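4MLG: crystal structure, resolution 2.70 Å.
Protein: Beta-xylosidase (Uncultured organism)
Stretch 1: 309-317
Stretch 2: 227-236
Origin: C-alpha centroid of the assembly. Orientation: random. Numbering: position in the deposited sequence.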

# COMPACT_ATOMS: atom_id res chain seq x y z
N LYS A 309 15.91 -34.92 -12.73
CA LYS A 309 17.20 -35.59 -12.63
C LYS A 309 18.36 -34.64 -12.92
O LYS A 309 18.24 -33.74 -13.75
CB LYS A 309 17.26 -36.80 -13.57
CG LYS A 309 16.28 -37.90 -13.21
CD LYS A 309 16.37 -39.06 -14.20
CE LYS A 309 15.40 -40.17 -13.83
NZ LYS A 309 15.44 -41.29 -14.81
N TYR A 310 19.48 -34.85 -12.22
CA TYR A 310 20.64 -33.99 -12.38
C TYR A 310 21.75 -34.68 -13.17
O TYR A 310 21.87 -35.91 -13.15
CB TYR A 310 21.19 -33.56 -11.02
CG TYR A 310 20.23 -32.77 -10.17
CD1 TYR A 310 20.11 -31.39 -10.32
CD2 TYR A 310 19.46 -33.40 -9.20
CE1 TYR A 310 19.23 -30.67 -9.53
CE2 TYR A 310 18.58 -32.68 -8.41
CZ TYR A 310 18.47 -31.31 -8.58
OH TYR A 310 17.60 -30.60 -7.79
N ASN A 311 22.56 -33.89 -13.86
CA ASN A 311 23.77 -34.38 -14.49
C ASN A 311 24.93 -34.23 -13.52
O ASN A 311 24.93 -33.33 -12.68
CB ASN A 311 24.04 -33.62 -15.78
CG ASN A 311 23.03 -33.92 -16.86
OD1 ASN A 311 22.63 -35.07 -17.06
ND2 ASN A 311 22.59 -32.88 -17.57
N PRO A 312 25.93 -35.13 -13.61
CA PRO A 312 27.08 -35.13 -12.71
C PRO A 312 27.80 -33.79 -12.61
O PRO A 312 28.48 -33.54 -11.61
CB PRO A 312 28.00 -36.18 -13.33
CG PRO A 312 27.07 -37.12 -14.01
CD PRO A 312 25.96 -36.27 -14.55
N ASP A 313 27.66 -32.93 -13.62
CA ASP A 313 28.29 -31.62 -13.58
C ASP A 313 27.42 -30.59 -12.86
O ASP A 313 27.76 -29.40 -12.80
CB ASP A 313 28.63 -31.13 -15.00
CG ASP A 313 27.41 -30.68 -15.77
OD1 ASP A 313 26.35 -31.33 -15.66
OD2 ASP A 313 27.51 -29.66 -16.50
N GLY A 314 26.30 -31.04 -12.31
CA GLY A 314 25.43 -30.18 -11.53
C GLY A 314 24.22 -29.67 -12.28
O GLY A 314 23.23 -29.25 -11.67
N SER A 315 24.28 -29.70 -13.60
CA SER A 315 23.19 -29.21 -14.44
C SER A 315 21.93 -30.07 -14.30
O SER A 315 22.00 -31.23 -13.89
CB SER A 315 23.62 -29.14 -15.90
OG SER A 315 23.97 -30.42 -16.40
N ILE A 316 20.79 -29.50 -14.65
CA ILE A 316 19.51 -30.20 -14.58
C ILE A 316 19.08 -30.68 -15.96
O ILE A 316 19.08 -29.91 -16.92
CB ILE A 316 18.40 -29.30 -14.00
CG1 ILE A 316 18.86 -28.65 -12.70
CG2 ILE A 316 17.12 -30.08 -13.79
CD1 ILE A 316 17.86 -27.68 -12.11
N GLN A 317 18.71 -31.96 -16.06
CA GLN A 317 18.21 -32.51 -17.32
C GLN A 317 16.87 -31.88 -17.67
O GLN A 317 15.91 -31.98 -16.90
CB GLN A 317 18.08 -34.03 -17.24
CG GLN A 317 19.40 -34.77 -17.10
CD GLN A 317 19.23 -36.28 -17.03
OE1 GLN A 317 18.12 -36.78 -16.93
NE2 GLN A 317 20.35 -37.00 -17.10
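Stretch 2 227-236: MHYYNGKYYF

The centre of this contact is an almost perfect parallel stack of two tyrosine rings: Tyr230 lies face to face on Tyr310, with centroids 3.8 Å apart, planes only 9° from parallel, and Tyr230 CE2 3.5 Å from Tyr310 CG. Stretch 2 supplies its half of the stack from a β-hairpin. One strand enters through Met227 and His228 and the other leaves through Tyr235 and Phe236, running antiparallel and joined by a tight turn through Asn231 and Gly232, both with positive phi. The pairing is regular: His228 N to Tyr235 O is 3.1 Å, Tyr235 N to His228 O 2.9 Å, and Tyr230 N to Lys233 O 3.0 Å, while the return bond from Lys233 N to Tyr230 O, 3.1 Å, is weak.

Alternation along the strands selects the residues that meet stretch 1. The CA-to-CB bonds of His228, Tyr230, Lys233 and Tyr235 all point toward it, whereas that of Tyr229 points away. The hairpin therefore makes the contact with side chains, which meet both side chains and backbone of stretch 1: the nearest CA atoms across the two stretches, Gly314 CA and Asn231 CA, remain 7.6 Å apart, and no backbone-to-backbone hydrogen bond crosses the gap.

Tyr310, with chi1 in m, reaches into this row of side chains. While Tyr230, with chi1 in t, covers one face of its ring, His228 meets the ring edge, placing NE2 2.9 Å from Tyr310 OH. Tyr235 approaches obliquely, its ring plane at 50° to that of Tyr310 and its CZ 4.4 Å from Tyr310 CE1. Ile316 turns its CA-to-CB bond sideways, yet the end of its side chain comes nearer, bringing CD1 to 4.1 Å from Tyr235 CD1.

Tyr235 OH donates to Gly314 O at 2.6 Å, so a side chain from the hairpin holds a backbone carbonyl of stretch 1. That carbonyl belongs to the last residue of a type I turn from Asn311 to Gly314, closed by Gly314 N to Asn311 O at 2.7 Å. Asn311 ND2 donates to Ser315 OG at 3.1 Å, and Ser315 OG donates to Asp313 OD1 at 2.7 Å, bracing the loop independently of the hairpin.

Glycine at 314 answers two demands. Its phi of 100° and psi of -20° would jam a CB against the preceding carbonyl, and an ideal CB on Gly314 would also clash with Lys233 NZ. Without it, Lys233 NZ can rest 4.0 Å from Gly314 CA. The design rule is economical: stack one aromatic pair, then fix the loop through its backbone.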

# COMPACT_ATOMS: atom_id res chain seq x y z
N MET A 227 13.69 -21.52 -4.80
CA MET A 227 15.08 -21.74 -4.40
C MET A 227 15.24 -23.09 -3.71
O MET A 227 14.50 -23.41 -2.79
CB MET A 227 15.53 -20.63 -3.45
CG MET A 227 16.97 -20.76 -2.97
SD MET A 227 18.17 -20.29 -4.22
CE MET A 227 17.79 -18.55 -4.41
N HIS A 228 16.22 -23.87 -4.16
CA HIS A 228 16.55 -25.12 -3.48
C HIS A 228 18.06 -25.37 -3.46
O HIS A 228 18.83 -24.61 -4.05
CB HIS A 228 15.80 -26.31 -4.08
CG HIS A 228 16.36 -26.80 -5.38
ND1 HIS A 228 15.86 -26.40 -6.61
CD2 HIS A 228 17.35 -27.68 -5.65
CE1 HIS A 228 16.54 -27.00 -7.57
NE2 HIS A 228 17.45 -27.78 -7.02
N TYR A 229 18.47 -26.43 -2.78
CA TYR A 229 19.88 -26.68 -2.53
C TYR A 229 20.25 -28.13 -2.85
O TYR A 229 19.68 -29.06 -2.29
CB TYR A 229 20.20 -26.36 -1.07
CG TYR A 229 21.67 -26.25 -0.74
CD1 TYR A 229 22.39 -25.11 -1.08
CD2 TYR A 229 22.33 -27.26 -0.06
CE1 TYR A 229 23.73 -24.99 -0.77
CE2 TYR A 229 23.67 -27.15 0.25
CZ TYR A 229 24.37 -26.02 -0.10
OH TYR A 229 25.70 -25.91 0.21
N TYR A 230 21.22 -28.30 -3.75
CA TYR A 230 21.65 -29.64 -4.15
C TYR A 230 23.16 -29.70 -4.40
O TYR A 230 23.71 -28.88 -5.14
CB TYR A 230 20.89 -30.09 -5.40
CG TYR A 230 21.52 -31.27 -6.12
CD1 TYR A 230 21.34 -32.56 -5.66
CD2 TYR A 230 22.28 -31.08 -7.27
CE1 TYR A 230 21.92 -33.64 -6.31
CE2 TYR A 230 22.86 -32.15 -7.93
CZ TYR A 230 22.67 -33.42 -7.44
OH TYR A 230 23.24 -34.49 -8.10
N ASN A 231 23.80 -30.68 -3.77
CA ASN A 231 25.23 -30.93 -3.95
C ASN A 231 26.10 -29.71 -3.65
O ASN A 231 27.04 -29.41 -4.39
CB ASN A 231 25.51 -31.46 -5.35
CG ASN A 231 26.73 -32.36 -5.40
OD1 ASN A 231 27.57 -32.34 -4.50
ND2 ASN A 231 26.84 -33.16 -6.46
N GLY A 232 25.78 -29.01 -2.57
CA GLY A 232 26.55 -27.85 -2.16
C GLY A 232 26.42 -26.66 -3.10
O GLY A 232 27.34 -25.86 -3.22
N LYS A 233 25.27 -26.55 -3.76
CA LYS A 233 25.05 -25.47 -4.71
C LYS A 233 23.61 -24.95 -4.64
O LYS A 233 22.68 -25.72 -4.39
CB LYS A 233 25.39 -25.93 -6.13
CG LYS A 233 25.80 -24.81 -7.07
CD LYS A 233 26.02 -25.32 -8.49
CE LYS A 233 27.03 -26.46 -8.51
NZ LYS A 233 27.22 -27.00 -9.89
N TYR A 234 23.44 -23.65 -4.86
CA TYR A 234 22.11 -23.05 -4.86
C TYR A 234 21.48 -23.09 -6.25
O TYR A 234 22.17 -22.94 -7.26
CB TYR A 234 22.17 -21.60 -4.36
CG TYR A 234 22.36 -21.46 -2.87
CD1 TYR A 234 21.28 -21.27 -2.02
CD2 TYR A 234 23.63 -21.51 -2.30
CE1 TYR A 234 21.45 -21.13 -0.66
CE2 TYR A 234 23.82 -21.38 -0.94
CZ TYR A 234 22.72 -21.19 -0.12
OH TYR A 234 22.90 -21.06 1.24
N TYR A 235 20.16 -23.29 -6.29
CA TYR A 235 19.44 -23.32 -7.55
C TYR A 235 18.23 -22.40 -7.51
O TYR A 235 17.22 -22.72 -6.88
CB TYR A 235 19.00 -24.74 -7.90
CG TYR A 235 20.12 -25.68 -8.26
CD1 TYR A 235 20.51 -25.86 -9.59
CD2 TYR A 235 20.80 -26.41 -7.29
CE1 TYR A 235 21.53 -26.72 -9.93
CE2 TYR A 235 21.82 -27.27 -7.62
CZ TYR A 235 22.18 -27.42 -8.94
OH TYR A 235 23.21 -28.29 -9.27
N PHE A 236 18.33 -21.25 -8.17
CA PHE A 236 17.20 -20.34 -8.27
C PHE A 236 16.47 -20.54 -9.59
O PHE A 236 16.96 -20.14 -10.65
CB PHE A 236 17.66 -18.89 -8.13
CG PHE A 236 16.54 -17.89 -8.24
CD1 PHE A 236 15.70 -17.65 -7.17
CD2 PHE A 236 16.33 -17.19 -9.43
CE1 PHE A 236 14.66 -16.73 -7.27
CE2 PHE A 236 15.30 -16.27 -9.53
CZ PHE A 236 14.46 -16.04 -8.45